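Local coordinates for protein SidF, inhibitor of growth family, member 3 (Legionella pneumophila subsp. pneumophila, PDB 4FYE) that probably removes the 3-phosphate from phosphatidylinositol 3,4,5-trisphosphate, acting as a phosphoinositide phosphatase at membranes, at residues Tyr547-His550 with Asn551-Asp554; Ser482-Asn485 with Gln486-Thr489; Lys147-Gly150 with Ser151-Phe155. The protein carries 1 engineered substitution. All coordinates share one frame; numbering follows the deposited sequence.

Overall arrangement
All three contacts lie within single helices. Contacts 1 and 2 are neighbours, their centres about 10 Å apart, on helices 522-583 and 482-514, which follow one another in the chain and run in opposite directions. They meet mainly through apolar side chains, with His-550 and Gln-552 also touching: Ile-553 CD1 is 3.7 Å from Leu-484 CB, and Leu-549 CB is 3.7 Å from Ile-488 CG1. This pairing is consistent with the coiled coil predicted here. Contact 3, on helix 136-163, lies on the opposite side of the molecular centre, in a separate helical part of the fold; its centre is about 55 Å from that of contact 1 and about 62 Å from that of contact 2.

Contact 1 (Tyr547-His550 with Asn551-Asp554); sequences YELH and NQID
Gln-552 turns back over the preceding helical turn because its CG stands beside the backbone N, opposite the carbonyl carbon (chi1 -69°). The chain beyond is extended and carries the amide out along the helix surface, and the last torsion (chi3 69°) turns NE2 back to Glu-548 O. Gln-552 NE2 donates a weak hydrogen bond to Glu-548 O, 3.4 Å away, while the same nitrogen lies 3.5 Å from Leu-549 CD2, the two side chains passing each other at a slant. Glutamine suits this exposed position: its methylene groups run along the backbone and its polar end can engage a carbonyl.

Glu-548 O thus has two donors from one residue, since Gln-552 N also bonds to it at 3.2 Å. The neighbouring backbone bonds are more regular. Asn-551 N reaches Tyr-547 O at 2.7 Å, and Asp-554 N meets His-550 O at 2.9 Å with an N-H...O angle of 171°. Ile-553 N bonds to Leu-549 O, and Ile-553 CG1 lies 3.6 Å from that same oxygen while CD1 packs toward Leu-484 of helix 482-514, a placing that suits a buried isoleucine.

Here the helix has neighbours in three others. Leu-549 and Ile-553 face helix 482-514 as the apolar stripe of a probable antiparallel coiled coil, Tyr-547 OH and His-550 ND1 are hydrogen-bonded to Gln-440 and Asn-446 of helix 438-458, and Asp-554 OD1 is hydrogen-bonded to Tyr-613 OH of helix 590-614.

Contact 2 (Ser482-Asn485 with Gln486-Thr489); sequences SDLN and QQIT
Asn-485 and Thr-489 are joined by two hydrogen bonds in the opening turns of helix 482-514, one arm of an antiparallel helical hairpin whose sequence is predicted to form a coiled coil. Main-chain bonds run from Gln-486 N to Ser-482 O at 2.9 Å and from Gln-487 N to Asp-483 O at 3.2 Å, establishing the i to i+4 pattern from the start. At Ile-488 it becomes less regular: the N-H is shared weakly between Leu-484 O and Asn-485 O, at 3.0 and 3.2 Å from Ile-488 N.

Side chains also lie against the backbone. With Ile-488 CG1 beside the backbone N (chi1 -72°), the branch is directed back along the helix to Leu-484 O, 3.3 Å from CG1. Gln-487 likewise rests its CG against Asp-483 O; both glutamines, whose chains are long and polar, suit the exposed side. The apolar contacts belong to Leu-484 and Ile-488, one turn apart, which suit the face toward helix 522-583, where they pack against Leu-549, His-550, Gln-552 and Ile-553.

Among the polar side chains, Ser-482 OG is hydrogen-bonded to Asp-480 just ahead of the helix, and Asn-485 ND2 makes a weak bond to Asp-450. Thr-489 suits an exposed position because its short hydroxyl can fold back on its own helix, here with a nearly eclipsed torsion (chi1 23°), probably at some torsional cost. Two donors thus converge on Asn-485 O: Thr-489 N at 3.0 Å, and Thr-489 OG1 at 2.6 Å, the latter tilted 32° from the carbonyl plane.

Contact 3 (Lys147-Gly150 with Ser151-Phe155); sequences KVEG and SLQQF
Lys-147 O is held by two donors of Ser-151. Ser-151 N bonds to it at 3.2 Å, and Ser-151 OG adds a weak bond at 3.3 Å, made possible because the hydroxyl swings beside its own backbone N (chi1 -42°). A serine suits a partly exposed helix position in this way, its small polar group returning to the preceding turn.

The backbone ladder continues with Leu-152 N to Val-148 O, the shortest bond of the set at 2.8 Å, then Gln-153 N to Glu-149 O and a longer one, 3.3 Å, from Gln-154 N to Gly-150 O. Gly-150 offers backbone alone, its CA lying 4.1 Å from Gln-153 OE1. Bordering helix 733-741 and Ile-742, Glu-149 and Gln-153 cross so that Gln-153 NE2 lies 3.7 Å from Glu-149 CG, the amide against the aliphatic part of the acid.

On the buried face Val-148 and Leu-152 lie side by side and point the same way, Val-148 CG1 being 4.2 Å from Leu-152 CG. These branched aliphatic groups suit a site covered by Phe-739 of helix 733-741, while Leu-152 also meets Tyr-78 and Ile-79 of helix 71-92. Farther on, Phe-155 packs its ring with that of Phe-112 on helix 98-119. Val-148, Leu-152 and Phe-155 thus form the buried side of an amphipathic helix packed against helices 71-92, 98-119 and 733-741, with Ser-151 and Gln-154 toward its more open side.

Contact 1 (Tyr547-His550 with Asn551-Asp554)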
ATOM      1  N   TYR A 547      24.648 -12.043   3.550  1.00 73.31           N
ATOM      2  CA  TYR A 547      24.624 -11.465   2.226  1.00 73.68           C
ATOM      3  C   TYR A 547      25.651 -12.132   1.295  1.00 77.91           C
ATOM      4  O   TYR A 547      25.312 -12.492   0.151  1.00 73.94           O
ATOM      5  CB  TYR A 547      24.858  -9.961   2.310  1.00 72.77           C
ATOM      6  CG  TYR A 547      23.640  -9.194   2.744  1.00 69.39           C
ATOM      7  CD1 TYR A 547      22.398  -9.479   2.193  1.00 67.08           C
ATOM      8  CD2 TYR A 547      23.729  -8.156   3.686  1.00 71.09           C
ATOM      9  CE1 TYR A 547      21.267  -8.767   2.576  1.00 64.72           C
ATOM     10  CE2 TYR A 547      22.605  -7.425   4.077  1.00 66.93           C
ATOM     11  CZ  TYR A 547      21.370  -7.732   3.520  1.00 65.97           C
ATOM     12  OH  TYR A 547      20.204  -7.037   3.893  1.00 66.57           O
ATOM     13  N   GLU A 548      26.880 -12.329   1.811  1.00 85.83           N
ATOM     14  CA  GLU A 548      28.013 -12.855   1.024  1.00 90.98           C
ATOM     15  C   GLU A 548      27.579 -14.184   0.435  1.00 87.53           C
ATOM     16  O   GLU A 548      27.881 -14.502  -0.718  1.00 86.70           O
ATOM     17  CB  GLU A 548      29.277 -13.054   1.891  1.00100.58           C
ATOM     18  CG  GLU A 548      30.217 -11.853   2.042  1.00110.53           C
ATOM     19  CD  GLU A 548      31.480 -11.935   1.167  1.00120.84           C
ATOM     20  OE1 GLU A 548      32.417 -12.713   1.503  1.00127.53           O
ATOM     21  OE2 GLU A 548      31.554 -11.195   0.152  1.00117.72           O
ATOM     22  N   LEU A 549      26.833 -14.937   1.241  1.00 83.00           N
ATOM     23  CA  LEU A 549      26.348 -16.256   0.845  1.00 82.67           C
ATOM     24  C   LEU A 549      25.247 -16.150  -0.214  1.00 82.06           C
ATOM     25  O   LEU A 549      25.294 -16.863  -1.248  1.00 80.15           O
ATOM     26  CB  LEU A 549      25.887 -17.026   2.079  1.00 81.31           C
ATOM     27  CG  LEU A 549      27.053 -17.463   2.979  1.00 86.90           C
ATOM     28  CD1 LEU A 549      26.574 -18.137   4.269  1.00 87.71           C
ATOM     29  CD2 LEU A 549      28.014 -18.366   2.214  1.00 86.64           C
ATOM     30  N   HIS A 550      24.283 -15.242   0.035  1.00 76.44           N
ATOM     31  CA  HIS A 550      23.262 -14.947  -0.947  1.00 75.54           C
ATOM     32  C   HIS A 550      23.906 -14.588  -2.251  1.00 75.08           C
ATOM     33  O   HIS A 550      23.509 -15.099  -3.303  1.00 75.66           O
ATOM     34  CB  HIS A 550      22.279 -13.847  -0.495  1.00 74.42           C
ATOM     35  CG  HIS A 550      21.111 -14.368   0.349  1.00 73.74           C
ATOM     36  ND1 HIS A 550      20.227 -15.279  -0.105  1.00 74.24           N
ATOM     37  CD2 HIS A 550      20.724 -14.089   1.655  1.00 73.61           C
ATOM     38  CE1 HIS A 550      19.332 -15.591   0.860  1.00 75.12           C
ATOM     39  NE2 HIS A 550      19.634 -14.857   1.935  1.00 77.38           N
ATOM     40  N   ASN A 551      24.928 -13.743  -2.206  1.00 74.35           N
ATOM     41  CA  ASN A 551      25.552 -13.304  -3.456  1.00 78.45           C
ATOM     42  C   ASN A 551      26.141 -14.488  -4.221  1.00 81.26           C
ATOM     43  O   ASN A 551      26.103 -14.526  -5.440  1.00 82.11           O
ATOM     44  CB  ASN A 551      26.560 -12.166  -3.220  1.00 76.49           C
ATOM     45  CG  ASN A 551      25.860 -10.857  -2.817  1.00 76.97           C
ATOM     46  OD1 ASN A 551      26.376 -10.047  -2.035  1.00 77.67           O
ATOM     47  ND2 ASN A 551      24.658 -10.657  -3.341  1.00 71.39           N
ATOM     48  N   GLN A 552      26.616 -15.494  -3.506  1.00 82.72           N
ATOM     49  CA  GLN A 552      27.107 -16.682  -4.202  1.00 89.27           C
ATOM     50  C   GLN A 552      25.953 -17.493  -4.808  1.00 87.41           C
ATOM     51  O   GLN A 552      26.086 -18.084  -5.890  1.00 86.36           O
ATOM     52  CB  GLN A 552      27.946 -17.563  -3.273  1.00 92.58           C
ATOM     53  CG  GLN A 552      29.288 -16.973  -2.854  1.00 92.43           C
ATOM     54  CD  GLN A 552      29.906 -17.802  -1.738  1.00 96.36           C
ATOM     55  OE1 GLN A 552      30.321 -18.953  -1.952  1.00 92.80           O
ATOM     56  NE2 GLN A 552      29.933 -17.234  -0.530  1.00 96.26           N
ATOM     57  N   ILE A 553      24.815 -17.515  -4.119  1.00 83.31           N
ATOM     58  CA  ILE A 553      23.657 -18.218  -4.671  1.00 82.91           C
ATOM     59  C   ILE A 553      23.144 -17.541  -5.955  1.00 83.17           C
ATOM     60  O   ILE A 553      22.854 -18.198  -6.967  1.00 86.55           O
ATOM     61  CB  ILE A 553      22.562 -18.384  -3.612  1.00 82.24           C
ATOM     62  CG1 ILE A 553      23.085 -19.350  -2.545  1.00 80.84           C
ATOM     63  CG2 ILE A 553      21.240 -18.823  -4.249  1.00 79.76           C
ATOM     64  CD1 ILE A 553      22.186 -19.599  -1.354  1.00 77.51           C
ATOM     65  N   ASP A 554      23.079 -16.221  -5.902  1.00 79.91           N
ATOM     66  CA  ASP A 554      22.693 -15.387  -7.027  1.00 80.68           C
ATOM     67  C   ASP A 554      23.451 -15.732  -8.316  1.00 83.68           C
ATOM     68  O   ASP A 554      22.839 -16.042  -9.346  1.00 80.30           O
ATOM     69  CB  ASP A 554      22.979 -13.934  -6.646  1.00 81.91           C
ATOM     70  CG  ASP A 554      21.980 -12.981  -7.225  1.00 80.60           C
ATOM     71  OD1 ASP A 554      22.423 -11.916  -7.689  1.00 83.96           O
ATOM     72  OD2 ASP A 554      20.763 -13.298  -7.213  1.00 81.06           O
TER

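Contact 2 (Ser482-Asn485 with Gln486-Thr489)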
ATOM      1  N   SER A 482      21.585 -26.298  -2.029  1.00 99.40           N
ATOM      2  CA  SER A 482      21.124 -26.722  -0.701  1.00104.32           C
ATOM      3  C   SER A 482      22.191 -26.441   0.337  1.00105.02           C
ATOM      4  O   SER A 482      21.893 -26.098   1.497  1.00100.28           O
ATOM      5  CB  SER A 482      20.812 -28.220  -0.710  1.00110.28           C
ATOM      6  OG  SER A 482      20.389 -28.664  -1.993  1.00112.20           O
ATOM      7  N   ASP A 483      23.431 -26.589  -0.134  1.00106.38           N
ATOM      8  CA  ASP A 483      24.636 -26.328   0.615  1.00106.61           C
ATOM      9  C   ASP A 483      24.653 -24.944   1.235  1.00101.58           C
ATOM     10  O   ASP A 483      24.556 -24.794   2.453  1.00 99.64           O
ATOM     11  CB  ASP A 483      25.839 -26.498  -0.301  1.00108.11           C
ATOM     12  CG  ASP A 483      27.005 -27.122   0.417  1.00119.11           C
ATOM     13  OD1 ASP A 483      26.810 -27.457   1.617  1.00117.13           O
ATOM     14  OD2 ASP A 483      28.090 -27.302  -0.207  1.00120.72           O
ATOM     15  N   LEU A 484      24.762 -23.927   0.388  1.00101.08           N
ATOM     16  CA  LEU A 484      24.780 -22.558   0.880  1.00 95.60           C
ATOM     17  C   LEU A 484      23.498 -22.178   1.625  1.00 87.47           C
ATOM     18  O   LEU A 484      23.540 -21.381   2.564  1.00 83.80           O
ATOM     19  CB  LEU A 484      25.068 -21.594  -0.245  1.00 96.77           C
ATOM     20  CG  LEU A 484      26.363 -21.821  -1.025  1.00103.74           C
ATOM     21  CD1 LEU A 484      26.100 -21.584  -2.508  1.00102.11           C
ATOM     22  CD2 LEU A 484      27.455 -20.887  -0.520  1.00103.95           C
ATOM     23  N   ASN A 485      22.365 -22.754   1.222  1.00 87.85           N
ATOM     24  CA  ASN A 485      21.082 -22.504   1.927  1.00 84.90           C
ATOM     25  C   ASN A 485      21.148 -22.969   3.389  1.00 88.98           C
ATOM     26  O   ASN A 485      20.705 -22.251   4.296  1.00 81.81           O
ATOM     27  CB  ASN A 485      19.885 -23.130   1.184  1.00 84.19           C
ATOM     28  CG  ASN A 485      19.195 -22.144   0.245  1.00 85.93           C
ATOM     29  OD1 ASN A 485      19.025 -20.979   0.579  1.00 83.96           O
ATOM     30  ND2 ASN A 485      18.778 -22.615  -0.919  1.00 84.06           N
ATOM     31  N   GLN A 486      21.744 -24.155   3.596  1.00 92.52           N
ATOM     32  CA  GLN A 486      22.025 -24.704   4.930  1.00 96.15           C
ATOM     33  C   GLN A 486      22.881 -23.761   5.784  1.00 93.81           C
ATOM     34  O   GLN A 486      22.555 -23.459   6.942  1.00 90.38           O
ATOM     35  CB  GLN A 486      22.756 -26.050   4.793  1.00104.02           C
ATOM     36  CG  GLN A 486      22.671 -26.953   6.009  1.00108.04           C
ATOM     37  CD  GLN A 486      21.249 -27.432   6.256  1.00109.71           C
ATOM     38  OE1 GLN A 486      20.952 -28.600   6.040  1.00116.25           O
ATOM     39  NE2 GLN A 486      20.357 -26.525   6.686  1.00101.90           N
ATOM     40  N   GLN A 487      23.971 -23.303   5.179  1.00 92.07           N
ATOM     41  CA  GLN A 487      24.894 -22.366   5.799  1.00 92.33           C
ATOM     42  C   GLN A 487      24.252 -21.012   6.190  1.00 92.26           C
ATOM     43  O   GLN A 487      24.753 -20.315   7.089  1.00 93.96           O
ATOM     44  CB  GLN A 487      26.041 -22.114   4.821  1.00 93.16           C
ATOM     45  CG  GLN A 487      26.924 -23.321   4.497  1.00 98.79           C
ATOM     46  CD  GLN A 487      28.259 -22.869   3.882  1.00103.32           C
ATOM     47  OE1 GLN A 487      28.726 -23.445   2.890  1.00104.44           O
ATOM     48  NE2 GLN A 487      28.856 -21.823   4.472  1.00102.14           N
ATOM     49  N   ILE A 488      23.171 -20.637   5.492  1.00 87.16           N
ATOM     50  CA  ILE A 488      22.458 -19.378   5.750  1.00 81.96           C
ATOM     51  C   ILE A 488      21.457 -19.541   6.891  1.00 78.11           C
ATOM     52  O   ILE A 488      21.425 -18.750   7.852  1.00 73.30           O
ATOM     53  CB  ILE A 488      21.712 -18.863   4.484  1.00 81.58           C
ATOM     54  CG1 ILE A 488      22.686 -18.309   3.424  1.00 85.50           C
ATOM     55  CG2 ILE A 488      20.668 -17.787   4.838  1.00 73.92           C
ATOM     56  CD1 ILE A 488      21.978 -17.872   2.131  1.00 82.20           C
ATOM     57  N   THR A 489      20.627 -20.571   6.779  1.00 78.34           N
ATOM     58  CA  THR A 489      19.603 -20.786   7.777  1.00 82.52           C
ATOM     59  C   THR A 489      20.226 -21.122   9.123  1.00 83.96           C
ATOM     60  O   THR A 489      19.710 -20.693  10.155  1.00 83.12           O
ATOM     61  CB  THR A 489      18.547 -21.787   7.307  1.00 85.08           C
ATOM     62  OG1 THR A 489      19.125 -22.599   6.286  1.00 87.76           O
ATOM     63  CG2 THR A 489      17.357 -20.997   6.699  1.00 90.07           C
TER

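Contact 3 (Lys147-Gly150 with Ser151-Phe155)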
ATOM      1  N   LYS A 147      -3.625  30.236 -13.228  1.00 44.95           N
ATOM      2  CA  LYS A 147      -4.452  31.291 -12.716  1.00 49.28           C
ATOM      3  C   LYS A 147      -4.940  30.970 -11.294  1.00 48.02           C
ATOM      4  O   LYS A 147      -4.792  31.730 -10.376  1.00 50.60           O
ATOM      5  CB  LYS A 147      -5.673  31.442 -13.634  1.00 46.61           C
ATOM      6  CG  LYS A 147      -5.795  32.724 -14.480  1.00 54.38           C
ATOM      7  CD  LYS A 147      -5.164  32.622 -15.854  1.00 57.70           C
ATOM      8  CE  LYS A 147      -6.169  32.941 -16.972  1.00 62.61           C
ATOM      9  NZ  LYS A 147      -6.473  34.365 -17.375  1.00 68.82           N
ATOM     10  N   VAL A 148      -5.580  29.833 -11.138  1.00 46.52           N
ATOM     11  CA  VAL A 148      -6.184  29.452  -9.889  1.00 46.77           C
ATOM     12  C   VAL A 148      -5.163  29.249  -8.768  1.00 49.93           C
ATOM     13  O   VAL A 148      -5.436  29.606  -7.615  1.00 53.15           O
ATOM     14  CB  VAL A 148      -7.031  28.176 -10.121  1.00 43.65           C
ATOM     15  CG1 VAL A 148      -7.286  27.423  -8.848  1.00 40.24           C
ATOM     16  CG2 VAL A 148      -8.359  28.585 -10.743  1.00 42.17           C
ATOM     17  N   GLU A 149      -3.994  28.703  -9.107  1.00 47.88           N
ATOM     18  CA  GLU A 149      -2.926  28.527  -8.153  1.00 54.46           C
ATOM     19  C   GLU A 149      -2.563  29.874  -7.605  1.00 52.33           C
ATOM     20  O   GLU A 149      -2.380  30.012  -6.412  1.00 53.53           O
ATOM     21  CB  GLU A 149      -1.700  27.937  -8.789  1.00 63.94           C
ATOM     22  CG  GLU A 149      -0.606  27.606  -7.784  1.00 85.62           C
ATOM     23  CD  GLU A 149       0.083  26.264  -8.073  1.00108.78           C
ATOM     24  OE1 GLU A 149       0.187  25.862  -9.262  1.00112.57           O
ATOM     25  OE2 GLU A 149       0.523  25.594  -7.106  1.00124.07           O
ATOM     26  N   GLY A 150      -2.491  30.858  -8.489  1.00 46.35           N
ATOM     27  CA  GLY A 150      -2.227  32.240  -8.101  1.00 48.15           C
ATOM     28  C   GLY A 150      -3.252  32.700  -7.069  1.00 52.22           C
ATOM     29  O   GLY A 150      -2.892  33.255  -6.047  1.00 56.90           O
ATOM     30  N   SER A 151      -4.533  32.449  -7.317  1.00 52.56           N
ATOM     31  CA  SER A 151      -5.577  32.842  -6.357  1.00 54.36           C
ATOM     32  C   SER A 151      -5.517  32.059  -5.050  1.00 51.32           C
ATOM     33  O   SER A 151      -5.819  32.616  -3.993  1.00 50.83           O
ATOM     34  CB  SER A 151      -6.966  32.717  -6.970  1.00 52.56           C
ATOM     35  OG  SER A 151      -6.901  33.202  -8.285  1.00 64.19           O
ATOM     36  N   LEU A 152      -5.132  30.797  -5.110  1.00 46.93           N
ATOM     37  CA  LEU A 152      -5.063  29.998  -3.872  1.00 49.92           C
ATOM     38  C   LEU A 152      -3.877  30.367  -2.994  1.00 50.44           C
ATOM     39  O   LEU A 152      -3.967  30.237  -1.772  1.00 47.69           O
ATOM     40  CB  LEU A 152      -5.047  28.518  -4.132  1.00 46.58           C
ATOM     41  CG  LEU A 152      -6.236  27.918  -4.857  1.00 49.95           C
ATOM     42  CD1 LEU A 152      -5.997  26.407  -4.960  1.00 49.99           C
ATOM     43  CD2 LEU A 152      -7.558  28.208  -4.149  1.00 53.73           C
ATOM     44  N   GLN A 153      -2.806  30.888  -3.599  1.00 50.71           N
ATOM     45  CA  GLN A 153      -1.726  31.439  -2.790  1.00 53.11           C
ATOM     46  C   GLN A 153      -2.194  32.680  -2.093  1.00 54.22           C
ATOM     47  O   GLN A 153      -1.976  32.826  -0.884  1.00 58.52           O
ATOM     48  CB  GLN A 153      -0.457  31.723  -3.592  1.00 53.83           C
ATOM     49  CG  GLN A 153       0.247  30.404  -3.844  1.00 62.51           C
ATOM     50  CD  GLN A 153       1.051  30.356  -5.140  1.00 69.77           C
ATOM     51  OE1 GLN A 153       1.071  31.316  -5.934  1.00 77.91           O
ATOM     52  NE2 GLN A 153       1.739  29.233  -5.352  1.00 70.92           N
ATOM     53  N   GLN A 154      -2.863  33.580  -2.810  1.00 52.05           N
ATOM     54  CA  GLN A 154      -3.399  34.772  -2.117  1.00 50.52           C
ATOM     55  C   GLN A 154      -4.413  34.368  -1.017  1.00 52.79           C
ATOM     56  O   GLN A 154      -4.397  34.905   0.120  1.00 49.04           O
ATOM     57  CB  GLN A 154      -3.970  35.725  -3.117  1.00 49.70           C
ATOM     58  CG  GLN A 154      -2.920  36.352  -4.038  1.00 48.15           C
ATOM     59  CD  GLN A 154      -3.611  37.001  -5.212  1.00 50.04           C
ATOM     60  OE1 GLN A 154      -4.756  36.680  -5.473  1.00 54.77           O
ATOM     61  NE2 GLN A 154      -2.954  37.938  -5.905  1.00 49.72           N
ATOM     62  N   PHE A 155      -5.236  33.355  -1.297  1.00 50.24           N
ATOM     63  CA  PHE A 155      -6.237  32.996  -0.292  1.00 53.12           C
ATOM     64  C   PHE A 155      -5.580  32.466   0.977  1.00 52.31           C
ATOM     65  O   PHE A 155      -5.927  32.877   2.069  1.00 51.94           O
ATOM     66  CB  PHE A 155      -7.279  31.995  -0.826  1.00 50.36           C
ATOM     67  CG  PHE A 155      -8.112  31.321   0.258  1.00 50.39           C
ATOM     68  CD1 PHE A 155      -9.017  32.053   1.047  1.00 56.24           C
ATOM     69  CD2 PHE A 155      -7.971  29.970   0.512  1.00 49.66           C
ATOM     70  CE1 PHE A 155      -9.777  31.419   2.036  1.00 58.08           C
ATOM     71  CE2 PHE A 155      -8.719  29.325   1.482  1.00 49.82           C
ATOM     72  CZ  PHE A 155      -9.627  30.036   2.248  1.00 54.41           C
TER